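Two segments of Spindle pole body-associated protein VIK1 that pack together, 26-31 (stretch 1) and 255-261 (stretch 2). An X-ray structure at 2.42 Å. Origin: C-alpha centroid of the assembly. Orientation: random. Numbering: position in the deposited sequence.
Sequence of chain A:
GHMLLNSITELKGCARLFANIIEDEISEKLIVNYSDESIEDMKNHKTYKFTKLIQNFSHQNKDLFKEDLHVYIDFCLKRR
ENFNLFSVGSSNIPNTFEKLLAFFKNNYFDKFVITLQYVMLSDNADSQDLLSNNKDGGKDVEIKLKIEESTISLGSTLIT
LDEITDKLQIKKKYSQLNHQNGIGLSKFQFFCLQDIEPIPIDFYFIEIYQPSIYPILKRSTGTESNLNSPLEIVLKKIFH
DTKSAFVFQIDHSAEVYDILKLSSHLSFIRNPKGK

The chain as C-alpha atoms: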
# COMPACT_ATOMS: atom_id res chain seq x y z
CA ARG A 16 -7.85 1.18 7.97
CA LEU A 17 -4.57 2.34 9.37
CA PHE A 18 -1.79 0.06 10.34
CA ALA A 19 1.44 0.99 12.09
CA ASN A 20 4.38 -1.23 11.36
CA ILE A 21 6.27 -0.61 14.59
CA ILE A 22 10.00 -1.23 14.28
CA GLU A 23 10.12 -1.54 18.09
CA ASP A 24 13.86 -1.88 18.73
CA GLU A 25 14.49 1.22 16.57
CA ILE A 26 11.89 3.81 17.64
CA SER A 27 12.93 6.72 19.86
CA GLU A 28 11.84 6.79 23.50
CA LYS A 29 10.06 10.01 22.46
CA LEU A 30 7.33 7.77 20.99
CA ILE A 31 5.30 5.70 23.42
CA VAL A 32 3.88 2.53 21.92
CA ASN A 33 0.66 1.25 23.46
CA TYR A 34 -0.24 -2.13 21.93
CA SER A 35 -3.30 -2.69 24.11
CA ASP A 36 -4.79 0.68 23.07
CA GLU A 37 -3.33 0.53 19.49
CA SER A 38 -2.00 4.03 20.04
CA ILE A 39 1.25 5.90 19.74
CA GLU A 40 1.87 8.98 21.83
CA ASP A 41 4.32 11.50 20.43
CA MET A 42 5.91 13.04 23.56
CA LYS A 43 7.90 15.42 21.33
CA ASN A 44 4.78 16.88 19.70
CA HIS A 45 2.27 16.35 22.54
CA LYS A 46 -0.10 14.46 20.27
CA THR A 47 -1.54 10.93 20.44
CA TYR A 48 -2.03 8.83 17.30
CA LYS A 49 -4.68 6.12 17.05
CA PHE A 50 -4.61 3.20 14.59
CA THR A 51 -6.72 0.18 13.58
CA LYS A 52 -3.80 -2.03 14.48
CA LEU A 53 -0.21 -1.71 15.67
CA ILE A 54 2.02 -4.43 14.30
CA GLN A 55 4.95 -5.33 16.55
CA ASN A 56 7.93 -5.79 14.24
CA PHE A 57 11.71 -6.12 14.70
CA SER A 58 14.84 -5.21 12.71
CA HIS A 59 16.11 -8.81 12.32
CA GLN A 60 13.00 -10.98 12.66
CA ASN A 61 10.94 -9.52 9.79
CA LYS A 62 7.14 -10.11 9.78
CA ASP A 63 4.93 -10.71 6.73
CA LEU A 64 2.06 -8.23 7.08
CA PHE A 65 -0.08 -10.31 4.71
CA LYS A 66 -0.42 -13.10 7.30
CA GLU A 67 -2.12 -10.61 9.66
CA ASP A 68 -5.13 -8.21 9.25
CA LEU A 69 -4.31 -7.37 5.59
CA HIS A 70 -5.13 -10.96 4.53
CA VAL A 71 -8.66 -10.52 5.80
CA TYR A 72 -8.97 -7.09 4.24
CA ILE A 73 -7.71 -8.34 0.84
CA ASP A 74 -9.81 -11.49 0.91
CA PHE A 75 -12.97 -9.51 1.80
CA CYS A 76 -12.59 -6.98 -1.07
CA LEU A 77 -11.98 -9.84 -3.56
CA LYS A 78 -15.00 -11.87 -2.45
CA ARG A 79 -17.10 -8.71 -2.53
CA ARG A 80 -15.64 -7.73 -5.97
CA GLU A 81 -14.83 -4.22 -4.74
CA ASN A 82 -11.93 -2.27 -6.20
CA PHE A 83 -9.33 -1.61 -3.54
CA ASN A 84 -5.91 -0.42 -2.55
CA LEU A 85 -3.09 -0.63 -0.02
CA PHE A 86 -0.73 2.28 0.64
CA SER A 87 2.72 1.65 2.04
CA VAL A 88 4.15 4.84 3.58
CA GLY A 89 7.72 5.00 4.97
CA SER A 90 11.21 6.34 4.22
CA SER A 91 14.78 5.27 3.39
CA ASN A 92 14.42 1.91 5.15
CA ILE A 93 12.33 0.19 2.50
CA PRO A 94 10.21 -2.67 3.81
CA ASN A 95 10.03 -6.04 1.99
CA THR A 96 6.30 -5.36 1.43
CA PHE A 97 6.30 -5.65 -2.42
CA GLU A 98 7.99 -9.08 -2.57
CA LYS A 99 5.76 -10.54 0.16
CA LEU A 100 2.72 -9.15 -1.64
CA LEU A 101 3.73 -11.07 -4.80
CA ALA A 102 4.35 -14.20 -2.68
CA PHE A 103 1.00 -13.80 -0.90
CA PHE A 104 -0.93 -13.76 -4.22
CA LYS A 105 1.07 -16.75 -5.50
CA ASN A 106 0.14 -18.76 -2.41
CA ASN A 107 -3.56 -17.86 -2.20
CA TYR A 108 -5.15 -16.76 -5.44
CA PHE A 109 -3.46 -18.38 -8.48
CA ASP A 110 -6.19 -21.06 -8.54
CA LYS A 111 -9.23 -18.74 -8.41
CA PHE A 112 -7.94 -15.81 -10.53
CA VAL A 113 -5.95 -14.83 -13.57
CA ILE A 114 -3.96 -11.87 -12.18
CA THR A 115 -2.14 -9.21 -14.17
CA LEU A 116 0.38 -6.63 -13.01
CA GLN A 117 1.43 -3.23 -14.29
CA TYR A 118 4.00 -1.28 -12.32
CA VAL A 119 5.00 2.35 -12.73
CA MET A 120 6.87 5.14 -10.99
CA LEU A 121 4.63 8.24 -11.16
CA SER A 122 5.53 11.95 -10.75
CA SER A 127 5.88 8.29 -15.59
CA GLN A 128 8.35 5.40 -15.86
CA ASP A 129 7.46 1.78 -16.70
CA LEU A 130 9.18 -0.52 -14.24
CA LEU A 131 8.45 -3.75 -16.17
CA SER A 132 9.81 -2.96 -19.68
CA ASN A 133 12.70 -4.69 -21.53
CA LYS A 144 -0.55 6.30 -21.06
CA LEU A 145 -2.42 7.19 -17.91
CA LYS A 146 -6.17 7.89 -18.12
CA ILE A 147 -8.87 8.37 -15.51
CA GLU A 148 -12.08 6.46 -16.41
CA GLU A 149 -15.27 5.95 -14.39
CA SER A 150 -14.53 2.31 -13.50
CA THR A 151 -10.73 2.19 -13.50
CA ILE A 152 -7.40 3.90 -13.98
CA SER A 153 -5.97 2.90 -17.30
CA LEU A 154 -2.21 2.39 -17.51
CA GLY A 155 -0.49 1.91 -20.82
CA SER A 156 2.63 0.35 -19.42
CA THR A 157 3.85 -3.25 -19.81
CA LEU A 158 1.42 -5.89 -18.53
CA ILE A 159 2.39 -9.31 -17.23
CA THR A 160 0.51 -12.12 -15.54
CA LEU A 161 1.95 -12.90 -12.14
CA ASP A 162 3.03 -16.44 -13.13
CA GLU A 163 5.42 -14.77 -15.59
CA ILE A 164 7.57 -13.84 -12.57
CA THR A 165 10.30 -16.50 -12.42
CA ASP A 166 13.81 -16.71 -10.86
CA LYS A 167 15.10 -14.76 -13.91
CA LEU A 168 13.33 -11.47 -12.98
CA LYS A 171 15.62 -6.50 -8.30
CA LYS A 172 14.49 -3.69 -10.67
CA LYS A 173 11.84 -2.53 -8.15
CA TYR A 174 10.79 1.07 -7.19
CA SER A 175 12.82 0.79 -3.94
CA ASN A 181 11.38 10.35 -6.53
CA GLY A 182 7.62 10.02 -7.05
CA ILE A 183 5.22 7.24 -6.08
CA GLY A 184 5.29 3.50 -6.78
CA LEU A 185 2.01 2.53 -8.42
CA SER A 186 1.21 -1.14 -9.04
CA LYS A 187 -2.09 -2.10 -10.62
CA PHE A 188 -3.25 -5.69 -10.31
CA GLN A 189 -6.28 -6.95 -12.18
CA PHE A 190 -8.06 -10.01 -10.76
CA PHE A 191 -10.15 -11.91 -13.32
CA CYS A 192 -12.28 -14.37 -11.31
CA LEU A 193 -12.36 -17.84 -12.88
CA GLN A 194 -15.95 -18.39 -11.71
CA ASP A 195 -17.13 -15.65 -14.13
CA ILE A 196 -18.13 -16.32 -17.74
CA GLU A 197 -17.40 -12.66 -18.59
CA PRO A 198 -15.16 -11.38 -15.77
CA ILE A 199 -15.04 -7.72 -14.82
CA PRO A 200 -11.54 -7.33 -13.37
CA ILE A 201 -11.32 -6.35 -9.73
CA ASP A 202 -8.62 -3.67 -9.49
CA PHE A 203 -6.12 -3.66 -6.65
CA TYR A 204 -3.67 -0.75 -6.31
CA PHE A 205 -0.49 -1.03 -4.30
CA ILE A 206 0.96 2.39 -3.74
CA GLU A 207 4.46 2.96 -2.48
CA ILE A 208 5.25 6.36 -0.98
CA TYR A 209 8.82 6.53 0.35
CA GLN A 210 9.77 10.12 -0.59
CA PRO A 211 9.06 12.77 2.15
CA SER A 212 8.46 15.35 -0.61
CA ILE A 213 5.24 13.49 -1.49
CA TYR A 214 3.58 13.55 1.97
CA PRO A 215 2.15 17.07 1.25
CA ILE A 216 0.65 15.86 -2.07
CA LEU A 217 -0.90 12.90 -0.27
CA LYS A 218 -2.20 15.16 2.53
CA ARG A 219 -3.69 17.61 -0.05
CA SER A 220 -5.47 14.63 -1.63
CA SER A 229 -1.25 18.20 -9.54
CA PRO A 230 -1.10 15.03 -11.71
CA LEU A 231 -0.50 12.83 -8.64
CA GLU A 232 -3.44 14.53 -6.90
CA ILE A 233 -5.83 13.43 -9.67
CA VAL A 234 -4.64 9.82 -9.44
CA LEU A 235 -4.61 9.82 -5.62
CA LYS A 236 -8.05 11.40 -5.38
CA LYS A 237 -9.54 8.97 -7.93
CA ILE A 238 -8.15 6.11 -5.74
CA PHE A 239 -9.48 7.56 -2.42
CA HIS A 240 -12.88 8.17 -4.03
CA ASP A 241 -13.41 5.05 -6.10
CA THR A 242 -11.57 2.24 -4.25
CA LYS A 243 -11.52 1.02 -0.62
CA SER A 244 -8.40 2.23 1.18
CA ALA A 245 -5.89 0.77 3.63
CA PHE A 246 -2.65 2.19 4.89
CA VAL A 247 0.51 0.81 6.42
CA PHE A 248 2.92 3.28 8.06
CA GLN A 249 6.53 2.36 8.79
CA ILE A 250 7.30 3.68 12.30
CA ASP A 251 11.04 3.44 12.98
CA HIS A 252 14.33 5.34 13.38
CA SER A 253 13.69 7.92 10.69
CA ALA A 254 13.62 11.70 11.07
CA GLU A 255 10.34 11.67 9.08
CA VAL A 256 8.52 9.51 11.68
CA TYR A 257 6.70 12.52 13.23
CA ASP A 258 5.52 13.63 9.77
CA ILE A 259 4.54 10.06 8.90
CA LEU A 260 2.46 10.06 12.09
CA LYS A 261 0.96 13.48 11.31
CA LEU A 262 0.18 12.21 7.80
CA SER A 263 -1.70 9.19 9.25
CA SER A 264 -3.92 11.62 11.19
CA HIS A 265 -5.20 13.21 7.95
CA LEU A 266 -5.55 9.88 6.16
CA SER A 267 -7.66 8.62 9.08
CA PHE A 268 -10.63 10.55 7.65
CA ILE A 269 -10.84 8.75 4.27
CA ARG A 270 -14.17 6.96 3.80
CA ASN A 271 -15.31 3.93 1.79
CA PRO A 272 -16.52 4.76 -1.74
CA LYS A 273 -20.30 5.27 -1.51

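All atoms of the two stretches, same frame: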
# COMPACT_ATOMS: atom_id res chain seq x y z
N ILE A 26 12.61 2.55 17.42
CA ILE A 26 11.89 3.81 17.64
C ILE A 26 12.44 4.57 18.84
O ILE A 26 12.84 3.96 19.84
CB ILE A 26 10.35 3.61 17.80
CG1 ILE A 26 10.02 2.74 19.01
CG2 ILE A 26 9.75 3.02 16.54
CD1 ILE A 26 8.76 3.19 19.71
N SER A 27 12.46 5.89 18.75
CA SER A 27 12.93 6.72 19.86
C SER A 27 12.01 6.59 21.07
O SER A 27 10.81 6.32 20.94
CB SER A 27 13.05 8.19 19.44
OG SER A 27 11.80 8.74 19.09
N GLU A 28 12.60 6.79 22.25
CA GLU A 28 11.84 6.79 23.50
C GLU A 28 10.85 7.96 23.53
O GLU A 28 9.97 8.00 24.38
CB GLU A 28 12.77 6.82 24.71
CG GLU A 28 13.81 7.94 24.69
CD GLU A 28 14.12 8.47 26.08
OE1 GLU A 28 15.28 8.34 26.52
OE2 GLU A 28 13.20 9.02 26.73
N LYS A 29 10.99 8.89 22.58
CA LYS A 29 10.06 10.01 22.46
C LYS A 29 8.71 9.60 21.85
O LYS A 29 7.79 10.43 21.74
CB LYS A 29 10.69 11.16 21.66
N LEU A 30 8.60 8.34 21.47
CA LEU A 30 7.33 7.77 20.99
C LEU A 30 6.94 6.60 21.88
O LEU A 30 7.73 5.67 22.10
CB LEU A 30 7.40 7.34 19.52
CG LEU A 30 7.60 8.41 18.44
CD1 LEU A 30 7.81 7.75 17.09
CD2 LEU A 30 6.44 9.38 18.39
N ILE A 31 5.73 6.67 22.43
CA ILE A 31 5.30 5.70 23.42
C ILE A 31 4.28 4.78 22.78
O ILE A 31 3.17 5.21 22.42
CB ILE A 31 4.77 6.38 24.71
CG1 ILE A 31 5.88 7.20 25.40
CG2 ILE A 31 4.16 5.36 25.68
CD1 ILE A 31 7.22 6.48 25.55
N GLU A 255 11.68 11.40 9.62
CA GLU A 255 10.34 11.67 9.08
C GLU A 255 9.19 11.04 9.89
O GLU A 255 8.02 11.28 9.58
CB GLU A 255 10.22 11.21 7.62
CG GLU A 255 11.16 11.92 6.65
CD GLU A 255 12.50 11.22 6.53
OE1 GLU A 255 13.40 11.79 5.88
OE2 GLU A 255 12.66 10.11 7.09
N VAL A 256 9.52 10.26 10.93
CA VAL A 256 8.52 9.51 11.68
C VAL A 256 7.37 10.39 12.19
O VAL A 256 6.19 10.03 12.03
CB VAL A 256 9.17 8.62 12.79
CG1 VAL A 256 9.77 9.45 13.93
CG2 VAL A 256 8.16 7.61 13.32
N TYR A 257 7.71 11.56 12.74
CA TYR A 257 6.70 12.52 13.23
C TYR A 257 5.76 13.00 12.12
O TYR A 257 4.56 13.16 12.33
CB TYR A 257 7.38 13.70 13.99
CG TYR A 257 8.41 13.21 15.02
CD1 TYR A 257 7.99 12.66 16.25
CD2 TYR A 257 9.77 13.23 14.75
CE1 TYR A 257 8.91 12.18 17.17
CE2 TYR A 257 10.70 12.75 15.67
CZ TYR A 257 10.26 12.23 16.87
OH TYR A 257 11.18 11.75 17.78
N ASP A 258 6.32 13.23 10.93
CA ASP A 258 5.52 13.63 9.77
C ASP A 258 4.71 12.46 9.22
O ASP A 258 3.57 12.63 8.79
CB ASP A 258 6.42 14.22 8.68
CG ASP A 258 6.95 15.59 9.05
OD1 ASP A 258 6.15 16.52 9.27
OD2 ASP A 258 8.19 15.75 9.12
N ILE A 259 5.29 11.27 9.25
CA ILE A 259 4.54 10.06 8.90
C ILE A 259 3.32 9.93 9.81
O ILE A 259 2.20 9.77 9.33
CB ILE A 259 5.42 8.79 8.96
CG1 ILE A 259 6.46 8.83 7.82
CG2 ILE A 259 4.53 7.55 8.92
CD1 ILE A 259 7.60 7.84 7.95
N LEU A 260 3.55 10.05 11.12
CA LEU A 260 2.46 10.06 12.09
C LEU A 260 1.43 11.14 11.80
O LEU A 260 0.22 10.86 11.73
CB LEU A 260 2.98 10.19 13.53
CG LEU A 260 3.75 9.00 14.10
CD1 LEU A 260 4.29 9.34 15.48
CD2 LEU A 260 2.87 7.76 14.19
N LYS A 261 1.88 12.38 11.62
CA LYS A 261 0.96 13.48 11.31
C LYS A 261 0.13 13.13 10.07
O LYS A 261 -1.10 13.23 10.07
CB LYS A 261 1.70 14.82 11.12

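The contact is small, burying about 201 Å² over both sides, and its shape is that of a single bump resting against the side of a helix. The bump is Leu-30, which closes the type I beta turn that starts at Ser-27 and begins the strand; the turn is closed by a backbone hydrogen bond from Leu-30 N to Ser-27 O (3.0 Å). The hollow is formed by Val-256, Tyr-257 and Leu-260, side chains on the helix of the second stretch. Val-256 and Leu-260 lie one helical turn apart, linked by the hydrogen bond from Leu-260 N to Val-256 O (2.8 Å), so the CA-to-CB bonds of both point toward stretch 1 and the two side chains form a shallow hollow, with Tyr-257 as one wall, over which the leucine tip rests.

Leu-30 uses its fork well. Leu-30 CD1 lies 3.8 Å from Val-256 CG2, while Leu-30 CD2 lies 3.6 Å from Leu-260 CD1 and 3.9 Å from Tyr-257 CE1. These are ordinary van der Waals separations, so the methyls fit without crowding. The backbones stay well apart, 9.1 Å between Leu-30 CA and Tyr-257 CA, and side chains fill the gap. Aliphatic residues suit this buried place because they offer bulk and shape with no polar group left to satisfy.

Tyr-257 serves the more exposed part of the contact. Its CA-to-CB bond points sideways, but the long side chain, with chi1 in the m well, brings its end nearer to the turn. The ring carbons meet Leu-30 obliquely, and the hydroxyl extends past it. Ser-27 OG donates a weak hydrogen bond to Tyr-257 OH at 3.3 Å. Tyrosine thus joins an apolar wall to a polar tip, and the short serine side chain answers that tip. Nearby, Lys-29 CB approaches Tyr-257 OH at 4.0 Å; the rest of the lysine side chain is not modelled.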